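Local coordinates for protein seryl-tRNA synthetase, cytoplasmic (Candida albicans, PDB 3QO8) that catalyses the two-step attachment of serine to tRNA(Ser), activating serine with ATP as Ser-AMP before passing it to the acceptor end of the tRNA, at residues Q22-D27 with N110-S115; V116-D121 with I339-L344; K311-F316 with N372-Q377; E123-V128 with R335-V340. All blocks are in the same frame, centred on the assembly; numbering follows the deposited sequence.

Contact 1: Q22-D27 with N110-S115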
# COMPACT_ATOMS: atom_id res chain seq x y z
N GLN A 22 -0.07 10.17 34.97
CA GLN A 22 -1.16 10.84 34.26
C GLN A 22 -0.95 12.36 34.23
O GLN A 22 -1.19 13.02 33.22
CB GLN A 22 -2.50 10.50 34.89
CG GLN A 22 -2.97 9.06 34.59
CD GLN A 22 -3.15 8.81 33.11
OE1 GLN A 22 -2.26 8.28 32.44
NE2 GLN A 22 -4.30 9.19 32.58
N LYS A 23 -0.51 12.89 35.37
CA LYS A 23 -0.28 14.32 35.51
C LYS A 23 0.83 14.77 34.58
O LYS A 23 0.69 15.76 33.86
CB LYS A 23 0.07 14.63 36.96
CG LYS A 23 -0.30 16.03 37.42
CD LYS A 23 -0.36 16.07 38.94
CE LYS A 23 -1.16 14.87 39.46
NZ LYS A 23 -1.19 14.76 40.95
N LYS A 24 1.94 14.03 34.58
CA LYS A 24 3.05 14.31 33.66
C LYS A 24 2.61 14.29 32.21
O LYS A 24 3.10 15.06 31.39
CB LYS A 24 4.18 13.29 33.85
CG LYS A 24 4.85 13.36 35.21
CD LYS A 24 6.06 12.47 35.22
CE LYS A 24 6.62 12.31 36.62
NZ LYS A 24 7.68 11.26 36.59
N ARG A 25 1.68 13.39 31.89
CA ARG A 25 1.20 13.21 30.53
C ARG A 25 0.27 14.34 30.12
O ARG A 25 0.03 14.56 28.93
CB ARG A 25 0.45 11.87 30.40
CG ARG A 25 1.36 10.65 30.24
CD ARG A 25 0.56 9.34 30.01
NE ARG A 25 1.50 8.24 29.80
CZ ARG A 25 2.11 8.03 28.64
NH1 ARG A 25 1.85 8.80 27.59
NH2 ARG A 25 2.98 7.04 28.53
N GLY A 26 -0.26 15.06 31.10
CA GLY A 26 -1.31 16.03 30.85
C GLY A 26 -2.64 15.33 30.62
O GLY A 26 -3.52 15.88 29.97
N ASP A 27 -2.77 14.12 31.14
CA ASP A 27 -4.00 13.34 30.98
C ASP A 27 -4.78 13.22 32.29
O ASP A 27 -4.30 13.62 33.35
CB ASP A 27 -3.70 11.94 30.42
CG ASP A 27 -3.15 11.97 29.01
OD1 ASP A 27 -3.22 13.04 28.36
OD2 ASP A 27 -2.65 10.92 28.55
N ASN A 110 0.84 4.48 29.56
CA ASN A 110 1.89 3.74 30.23
C ASN A 110 2.58 4.64 31.28
O ASN A 110 2.56 5.87 31.16
CB ASN A 110 2.91 3.26 29.19
CG ASN A 110 3.73 2.08 29.67
OD1 ASN A 110 3.57 1.63 30.80
ND2 ASN A 110 4.59 1.57 28.81
N ILE A 111 3.17 4.03 32.30
CA ILE A 111 3.87 4.80 33.33
C ILE A 111 5.09 5.49 32.75
O ILE A 111 6.02 4.84 32.27
CB ILE A 111 4.36 3.92 34.49
CG1 ILE A 111 3.19 3.14 35.10
CG2 ILE A 111 5.07 4.77 35.55
CD1 ILE A 111 1.99 3.98 35.32
N VAL A 112 5.09 6.82 32.80
CA VAL A 112 6.23 7.58 32.31
C VAL A 112 7.47 7.33 33.16
O VAL A 112 7.46 7.47 34.38
CB VAL A 112 5.94 9.09 32.29
CG1 VAL A 112 7.17 9.83 31.80
CG2 VAL A 112 4.75 9.37 31.39
N HIS A 113 8.55 6.95 32.48
CA HIS A 113 9.80 6.63 33.14
C HIS A 113 10.32 7.85 33.90
O HIS A 113 10.24 8.98 33.42
CB HIS A 113 10.82 6.15 32.11
CG HIS A 113 12.05 5.55 32.72
ND1 HIS A 113 13.25 6.23 32.78
CD2 HIS A 113 12.27 4.35 33.30
CE1 HIS A 113 14.15 5.47 33.35
NE2 HIS A 113 13.59 4.32 33.68
N GLU A 114 10.82 7.61 35.11
CA GLU A 114 11.29 8.69 35.98
C GLU A 114 12.33 9.61 35.36
O GLU A 114 12.51 10.75 35.81
CB GLU A 114 11.83 8.12 37.29
CG GLU A 114 10.75 7.59 38.21
CD GLU A 114 9.85 8.70 38.74
OE1 GLU A 114 10.18 9.89 38.52
OE2 GLU A 114 8.82 8.38 39.38
N SER A 115 13.03 9.14 34.34
CA SER A 115 14.08 9.94 33.73
C SER A 115 13.54 10.95 32.71
O SER A 115 14.28 11.80 32.24
CB SER A 115 15.12 9.06 33.07
OG SER A 115 14.61 8.50 31.86
O HOH W 1 9.39 11.49 34.52
O HOH W 2 5.92 9.02 35.88
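Arg25 reaches across to the backbone of Asn110 and holds a single carbonyl oxygen with two nitrogens. Its side chain is extended from CG to NE (chi2 -176°, chi3 177°), and the guanidinium meets Asn110 O edge-on, NE lying 2.9 Å from Asn110 O and NH2 as close. The NE donor sits in the carbonyl plane, whereas NH2 comes from above it. Over one face of the guanidinium lies the CG2 methyl of Val112, 3.8 Å from Arg25 NE; this methyl also rests on Arg25 CG. The remaining nitrogen, NH1, bonds to Asn345 O. Arg25 belongs to the last turn of helix 15-25, which Gly26 closes with a Schellman motif; the contact thus pins the end of this N-terminal helix to the chain leaving the long helical hairpin of the tRNA-binding arm. Lys24, extended beyond CG, sends its ammonium toward Glu114, whose chain bends at chi2 (-67°) and crosses it at about a right angle. Their salt bridge is long, Lys24 NZ to Glu114 OE1 3.4 Å, and weak as a hydrogen bond. Two waters, each accepting from NZ, bridge it to the backbone, one donating to His113 O and the other to Val112 O.

Contact 2: V116-D121 with I339-L344. With MG (magnesium ion), chain E.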
# COMPACT_ATOMS: atom_id res chain seq x y z
N VAL A 116 12.26 10.85 32.37
CA VAL A 116 11.65 11.73 31.37
C VAL A 116 11.32 13.11 31.96
O VAL A 116 10.75 13.20 33.04
CB VAL A 116 10.38 11.10 30.75
CG1 VAL A 116 9.68 12.09 29.80
CG2 VAL A 116 10.72 9.80 30.00
N VAL A 117 11.68 14.17 31.24
CA VAL A 117 11.35 15.54 31.66
C VAL A 117 9.84 15.74 31.74
O VAL A 117 9.12 15.43 30.80
CB VAL A 117 11.94 16.59 30.69
CG1 VAL A 117 11.40 17.99 31.02
CG2 VAL A 117 13.46 16.57 30.77
N ASP A 118 9.37 16.26 32.87
CA ASP A 118 7.95 16.51 33.06
C ASP A 118 7.55 17.88 32.49
O ASP A 118 7.79 18.91 33.12
CB ASP A 118 7.62 16.43 34.55
CG ASP A 118 6.19 16.85 34.85
OD1 ASP A 118 5.41 17.07 33.90
OD2 ASP A 118 5.84 16.93 36.04
N SER A 119 6.93 17.88 31.32
CA SER A 119 6.52 19.14 30.69
C SER A 119 5.59 18.90 29.52
O SER A 119 5.59 17.83 28.92
CB SER A 119 7.75 19.89 30.18
OG SER A 119 7.37 21.10 29.54
N GLN A 120 4.80 19.92 29.19
CA GLN A 120 3.92 19.85 28.03
C GLN A 120 4.54 20.60 26.85
O GLN A 120 3.96 20.66 25.78
CB GLN A 120 2.56 20.45 28.37
CG GLN A 120 1.94 19.88 29.63
CD GLN A 120 1.63 18.40 29.52
OE1 GLN A 120 0.99 17.94 28.57
NE2 GLN A 120 2.09 17.63 30.50
N ASP A 121 5.73 21.14 27.07
CA ASP A 121 6.37 22.03 26.10
C ASP A 121 7.66 21.43 25.56
O ASP A 121 8.64 21.29 26.30
CB ASP A 121 6.64 23.38 26.75
CG ASP A 121 7.14 24.43 25.76
OD1 ASP A 121 7.45 24.08 24.60
OD2 ASP A 121 7.24 25.61 26.16
N ILE A 339 12.14 13.25 24.53
CA ILE A 339 10.82 13.87 24.39
C ILE A 339 10.12 14.08 25.74
O ILE A 339 10.08 13.17 26.58
CB ILE A 339 9.92 13.03 23.44
CG1 ILE A 339 10.58 12.88 22.07
CG2 ILE A 339 8.54 13.67 23.29
CD1 ILE A 339 10.85 14.22 21.35
N VAL A 340 9.55 15.27 25.94
CA VAL A 340 8.88 15.60 27.20
C VAL A 340 7.66 14.72 27.44
O VAL A 340 7.03 14.24 26.49
CB VAL A 340 8.44 17.09 27.26
CG1 VAL A 340 9.65 18.01 27.29
CG2 VAL A 340 7.52 17.42 26.07
N SER A 341 7.31 14.53 28.71
CA SER A 341 6.21 13.63 29.08
C SER A 341 4.91 13.94 28.35
O SER A 341 4.16 13.03 28.00
CB SER A 341 5.97 13.67 30.59
OG SER A 341 5.80 15.00 31.05
N GLY A 342 4.64 15.22 28.11
CA GLY A 342 3.37 15.63 27.53
C GLY A 342 3.21 15.31 26.06
O GLY A 342 2.12 15.47 25.51
N GLU A 343 4.28 14.83 25.44
CA GLU A 343 4.30 14.48 24.02
C GLU A 343 4.48 12.98 23.76
O GLU A 343 4.72 12.57 22.63
CB GLU A 343 5.42 15.25 23.32
CG GLU A 343 5.20 16.75 23.30
CD GLU A 343 4.17 17.15 22.26
OE1 GLU A 343 4.38 16.81 21.08
OE2 GLU A 343 3.16 17.78 22.63
N LEU A 344 4.39 12.17 24.81
CA LEU A 344 4.48 10.72 24.64
C LEU A 344 3.11 10.14 24.30
O LEU A 344 2.12 10.51 24.91
CB LEU A 344 4.99 10.05 25.93
CG LEU A 344 6.38 10.44 26.42
CD1 LEU A 344 6.71 9.70 27.71
CD2 LEU A 344 7.41 10.17 25.34
MG MG E . 0.09 11.62 25.30
O HOH W 3 0.33 17.65 26.06
O HOH W 4 2.40 18.54 24.90
O HOH W 5 1.52 12.42 27.19
O HOH W 6 -1.24 10.86 23.24
O HOH W 7 -0.86 9.81 26.82
O HOH W 8 -1.97 12.86 25.65
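Ser341 OG is gripped from two chain segments: Ser119 N donates to Ser341 OG at 3.1 Å, and the hydroxyl bonds as well to Lys24 O at the end of helix 15-25. Ser341 opens a short 3-10 turn, 341-343, in the connection between strands 334-338 and 350-358 of the class II catalytic core, against which the linker from the N-terminal arm is laid. The hydroxyl stands between the backbone N and the carbonyl carbon (chi1 53°), beside Asp118 CA. Two backbone bonds flank this grip. Ser341 N donates to Val117 O at 2.9 Å, and Gly342 N reaches Ser119 O. Gly342 lets the linker come close: Gln120, its chain bent at chi2, folds its amide back over the glycine, OE1 lying 3.5 Å from Gly342 CA. Water 3 lies within bonding reach of both that amide oxygen and Gly342 O. Ser119 OG accepts from Asp121 N in an ST turn. Apolar contacts complete the join: Val340 CG1 is set against Ser119 CB and Val117 CG1, and Val116 CG1 lies 4.3 Å from Leu344 CD1. The same methyl, Val116 CG1, packs 3.4 Å from the backbone oxygen Ile339 O. Beyond the turn a magnesium ion is bound by Leu344 O at 2.3 Å and by four waters, one of which, water 5, also donates to Ser341 O at 2.8 Å.

Contact 3: K311-F316 with N372-Q377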
# COMPACT_ATOMS: atom_id res chain seq x y z
N LYS A 311 15.67 -6.30 30.54
CA LYS A 311 16.70 -5.93 29.57
C LYS A 311 16.29 -4.82 28.61
O LYS A 311 17.08 -4.44 27.73
CB LYS A 311 17.18 -7.18 28.81
CG LYS A 311 17.90 -8.18 29.72
CD LYS A 311 18.13 -9.53 29.06
CE LYS A 311 19.28 -9.49 28.06
NZ LYS A 311 19.58 -10.85 27.50
N SER A 312 15.09 -4.29 28.77
CA SER A 312 14.57 -3.37 27.76
C SER A 312 15.30 -2.04 27.76
O SER A 312 15.49 -1.42 26.71
CB SER A 312 13.07 -3.14 27.94
OG SER A 312 12.81 -2.55 29.20
N TRP A 313 15.70 -1.57 28.94
CA TRP A 313 16.35 -0.26 28.99
C TRP A 313 17.72 -0.27 28.31
O TRP A 313 18.08 0.68 27.61
CB TRP A 313 16.37 0.29 30.42
CG TRP A 313 14.97 0.44 30.93
CD1 TRP A 313 14.34 -0.35 31.86
CD2 TRP A 313 13.98 1.39 30.49
NE1 TRP A 313 13.05 0.07 32.04
CE2 TRP A 313 12.80 1.13 31.21
CE3 TRP A 313 13.99 2.43 29.56
CZ2 TRP A 313 11.64 1.89 31.04
CZ3 TRP A 313 12.84 3.17 29.38
CH2 TRP A 313 11.68 2.90 30.12
N GLU A 314 18.47 -1.34 28.48
CA GLU A 314 19.71 -1.53 27.74
C GLU A 314 19.43 -1.66 26.24
O GLU A 314 20.17 -1.13 25.41
CB GLU A 314 20.44 -2.77 28.26
CG GLU A 314 21.75 -3.09 27.57
CD GLU A 314 22.40 -4.37 28.09
OE1 GLU A 314 21.72 -5.42 28.11
OE2 GLU A 314 23.58 -4.31 28.47
N GLU A 315 18.36 -2.36 25.88
CA GLU A 315 18.02 -2.50 24.47
C GLU A 315 17.66 -1.16 23.84
O GLU A 315 18.02 -0.90 22.69
CB GLU A 315 16.86 -3.47 24.27
CG GLU A 315 16.59 -3.79 22.79
CD GLU A 315 17.72 -4.57 22.14
OE1 GLU A 315 18.43 -5.30 22.86
OE2 GLU A 315 17.89 -4.45 20.90
N PHE A 316 16.92 -0.33 24.58
CA PHE A 316 16.55 1.01 24.11
C PHE A 316 17.80 1.79 23.69
O PHE A 316 17.83 2.43 22.64
CB PHE A 316 15.79 1.76 25.23
CG PHE A 316 15.44 3.19 24.91
CD1 PHE A 316 14.23 3.51 24.33
CD2 PHE A 316 16.32 4.23 25.23
CE1 PHE A 316 13.89 4.84 24.05
CE2 PHE A 316 15.99 5.57 24.94
CZ PHE A 316 14.78 5.87 24.36
N ASN A 372 10.59 2.90 24.21
CA ASN A 372 10.41 1.71 25.03
C ASN A 372 8.97 1.72 25.51
O ASN A 372 8.55 2.64 26.24
CB ASN A 372 11.36 1.70 26.23
CG ASN A 372 11.33 0.39 27.00
OD1 ASN A 372 10.47 -0.47 26.76
ND2 ASN A 372 12.26 0.23 27.93
N CYS A 373 8.19 0.73 25.07
CA CYS A 373 6.78 0.63 25.42
C CYS A 373 6.58 -0.41 26.53
O CYS A 373 5.45 -0.81 26.82
CB CYS A 373 5.95 0.26 24.16
SG CYS A 373 6.04 1.57 22.86
N THR A 374 7.68 -0.82 27.15
CA THR A 374 7.67 -1.87 28.17
C THR A 374 6.65 -2.97 27.82
O THR A 374 6.69 -3.51 26.70
CB THR A 374 7.52 -1.31 29.62
OG1 THR A 374 6.26 -0.64 29.78
CG2 THR A 374 8.65 -0.34 29.94
N ASP A 375 5.73 -3.30 28.73
CA ASP A 375 4.77 -4.37 28.44
C ASP A 375 3.35 -3.88 28.20
O ASP A 375 2.39 -4.63 28.38
CB ASP A 375 4.75 -5.41 29.56
CG ASP A 375 4.46 -4.80 30.93
OD1 ASP A 375 3.91 -3.68 30.98
OD2 ASP A 375 4.78 -5.44 31.95
N TYR A 376 3.20 -2.62 27.79
CA TYR A 376 1.89 -2.02 27.58
C TYR A 376 1.16 -2.72 26.42
O TYR A 376 -0.02 -3.04 26.52
CB TYR A 376 2.06 -0.54 27.26
CG TYR A 376 0.82 0.33 27.31
CD1 TYR A 376 0.36 0.85 28.51
CD2 TYR A 376 0.12 0.64 26.14
CE1 TYR A 376 -0.76 1.66 28.56
CE2 TYR A 376 -1.00 1.45 26.18
CZ TYR A 376 -1.43 1.96 27.39
OH TYR A 376 -2.54 2.77 27.44
N GLN A 377 1.88 -2.96 25.33
CA GLN A 377 1.27 -3.60 24.16
C GLN A 377 1.24 -5.12 24.32
O GLN A 377 0.25 -5.77 23.97
CB GLN A 377 2.02 -3.21 22.89
CG GLN A 377 1.99 -1.72 22.60
CD GLN A 377 3.17 -1.27 21.77
OE1 GLN A 377 4.32 -1.63 22.06
NE2 GLN A 377 2.90 -0.50 20.72
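Asn372, at the end of strand 363-372, pushes its side-chain amide against the start of helix 312-329 and touches Ser312, Trp313 and Phe316. CG stands anti to the backbone N (chi1 -172°), which carries it toward the helix. The amide nitrogen lies over one face of the Trp313 indole, 3.1 Å above the plane and offset toward the rim; the closest carbon is CE3, 3.2 Å from Asn372 ND2. The ring and amide planes stand 56° apart, so the amide is steeply tilted against the indole. The same nitrogen donates to Ser312, ND2 to Ser312 OG measuring 3.1 Å, in a fairly straight bond close to the amide plane. Ser312 OG is also bonded to His399 ND1. The CB of Asn372 packs against Trp313 CZ3 and Phe316 CD1, while its backbone N meets the edge of the phenyl ring, 3.7 Å from Phe316 CD1. The other branch of the amide, Asn372 OD1, accepts from Thr374 N, which sits 2.8 Å away and above the carbonyl plane, making an Asx turn. This contact thus fastens a helix to the sheet of the class II synthetase core where strand 363-372 gives way to helix 376-381. From Cys373 the chain makes a type II' beta turn to Tyr376, with Tyr376 N bonded to Cys373 O. Thr374, inside that turn, brings CG2 obliquely to the indole, 3.9 Å from Trp313 CZ2, while its OG1 turns to Asn110 ND2, in the loop that follows helix 74-107.

Contact 4: E123-V128 with R335-V340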
# COMPACT_ATOMS: atom_id res chain seq x y z
N GLU A 123 9.90 22.63 24.02
CA GLU A 123 11.04 23.49 24.27
C GLU A 123 11.91 22.87 25.36
O GLU A 123 13.11 23.15 25.44
CB GLU A 123 10.59 24.89 24.71
CG GLU A 123 10.00 25.73 23.59
CD GLU A 123 11.05 26.16 22.57
OE1 GLU A 123 10.79 26.01 21.36
OE2 GLU A 123 12.12 26.65 22.99
N ASN A 124 11.30 22.02 26.18
CA ASN A 124 11.98 21.40 27.31
C ASN A 124 12.48 19.99 27.05
O ASN A 124 12.94 19.32 27.98
CB ASN A 124 11.08 21.42 28.55
CG ASN A 124 10.82 22.84 29.04
OD1 ASN A 124 9.67 23.28 29.13
ND2 ASN A 124 11.88 23.55 29.37
N ASN A 125 12.38 19.54 25.79
CA ASN A 125 13.00 18.29 25.38
C ASN A 125 14.44 18.27 25.86
O ASN A 125 15.13 19.28 25.77
CB ASN A 125 13.00 18.13 23.86
CG ASN A 125 11.64 17.79 23.30
OD1 ASN A 125 10.70 17.47 24.03
ND2 ASN A 125 11.52 17.85 21.97
N GLU A 126 14.88 17.13 26.36
CA GLU A 126 16.26 16.96 26.80
C GLU A 126 17.18 16.88 25.59
O GLU A 126 16.90 16.15 24.64
CB GLU A 126 16.38 15.70 27.65
CG GLU A 126 17.81 15.30 27.96
CD GLU A 126 17.89 13.97 28.69
OE1 GLU A 126 16.82 13.38 28.94
OE2 GLU A 126 19.02 13.54 29.02
N LEU A 127 18.26 17.64 25.60
CA LEU A 127 19.24 17.54 24.53
C LEU A 127 20.22 16.46 24.93
O LEU A 127 21.08 16.67 25.78
CB LEU A 127 19.96 18.87 24.27
CG LEU A 127 21.05 18.80 23.19
CD1 LEU A 127 20.46 18.40 21.82
CD2 LEU A 127 21.82 20.12 23.08
N VAL A 128 20.06 15.27 24.35
CA VAL A 128 20.80 14.09 24.77
C VAL A 128 22.20 14.05 24.15
O VAL A 128 23.19 13.91 24.86
CB VAL A 128 20.03 12.79 24.43
CG1 VAL A 128 20.86 11.55 24.75
CG2 VAL A 128 18.70 12.75 25.17
N ARG A 335 20.77 15.65 16.05
CA ARG A 335 20.77 15.63 17.50
C ARG A 335 19.77 14.59 17.98
O ARG A 335 18.81 14.29 17.28
CB ARG A 335 20.40 17.01 18.07
CG ARG A 335 19.02 17.51 17.65
CD ARG A 335 18.69 18.85 18.34
NE ARG A 335 17.31 19.27 18.09
CZ ARG A 335 16.84 20.50 18.27
NH1 ARG A 335 17.64 21.47 18.70
NH2 ARG A 335 15.56 20.78 18.02
N VAL A 336 20.01 14.04 19.16
CA VAL A 336 19.06 13.13 19.81
C VAL A 336 18.43 13.86 20.99
O VAL A 336 19.14 14.45 21.83
CB VAL A 336 19.77 11.86 20.30
CG1 VAL A 336 18.78 10.93 21.04
CG2 VAL A 336 20.40 11.12 19.12
N VAL A 337 17.10 13.84 21.05
CA VAL A 337 16.39 14.56 22.10
C VAL A 337 15.45 13.67 22.88
O VAL A 337 14.77 12.80 22.32
CB VAL A 337 15.60 15.78 21.53
CG1 VAL A 337 16.56 16.77 20.87
CG2 VAL A 337 14.55 15.33 20.53
N GLY A 338 15.39 13.88 24.19
CA GLY A 338 14.49 13.16 25.06
C GLY A 338 13.16 13.88 25.11
O GLY A 338 13.05 14.97 25.66
N ILE A 339 12.14 13.25 24.53
CA ILE A 339 10.82 13.87 24.39
C ILE A 339 10.12 14.08 25.74
O ILE A 339 10.08 13.17 26.58
CB ILE A 339 9.92 13.03 23.44
CG1 ILE A 339 10.58 12.88 22.07
CG2 ILE A 339 8.54 13.67 23.29
CD1 ILE A 339 10.85 14.22 21.35
N VAL A 340 9.55 15.27 25.94
CA VAL A 340 8.88 15.60 27.20
C VAL A 340 7.66 14.72 27.44
O VAL A 340 7.03 14.24 26.49
CB VAL A 340 8.44 17.09 27.26
CG1 VAL A 340 9.65 18.01 27.29
CG2 VAL A 340 7.52 17.42 26.07
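An antiparallel strand pair at the margin of the catalytic-core sheet joins Glu126, Leu127 and Val128 to the strand 335-338. Glu126 and Gly338 form the hydrogen-bonded pair: Glu126 N lies 2.9 Å from Gly338 O, and Gly338 N returns a bond to Glu126 O. Val128 N continues the pattern to Val336 O, 2.8 Å away. Strand 126-131 is thereby added beside strand 334-338, whose other neighbour is 350-358, in the largely antiparallel sheet of the class II core. Beyond the strands, Asn125 takes over with its side chain. Its CG lies anti to the carbonyl carbon (chi1 -75°), and OD1 accepts from Val340 N, 3.1 Å from Asn125 OD1, the donor tilted 32° from the carbonyl plane. The ND2 branch runs beside Ile339, 3.7 Å from its CD1. On the face carrying Leu127 and Val337, Leu127 CD1 rests across the aliphatic part of Arg335, 3.9 Å from Arg335 CD, and near Val337 CG1; the charged end of that arginine pairs with Glu355. Glu126 points to the other face, where its pair partner Gly338 brings no side chain against it. Val128 CG2 comes to 3.6 Å from Gly338 N.

In the fold
From the N terminus, helix 15-25 meets the chain again after the long helical hairpin of the tRNA-binding arm, and contact 1 closes that loop. The linker then runs on through 116-121 and 123-128, which contacts 2 and 4 join to neighbouring parts of 335-344, more than 200 residues later; both close on one part of the chain and share Ile339 and Val340. Contact 3 closes a shorter loop within the core and crosses contacts 2 and 4, beginning inside their loops and ending beyond them. Contacts 1 and 2 meet through Lys24 and Ser341, contacts 1 and 3 through Asn110 and Thr374, so the base of the arm is tied to the catalytic core through two connections.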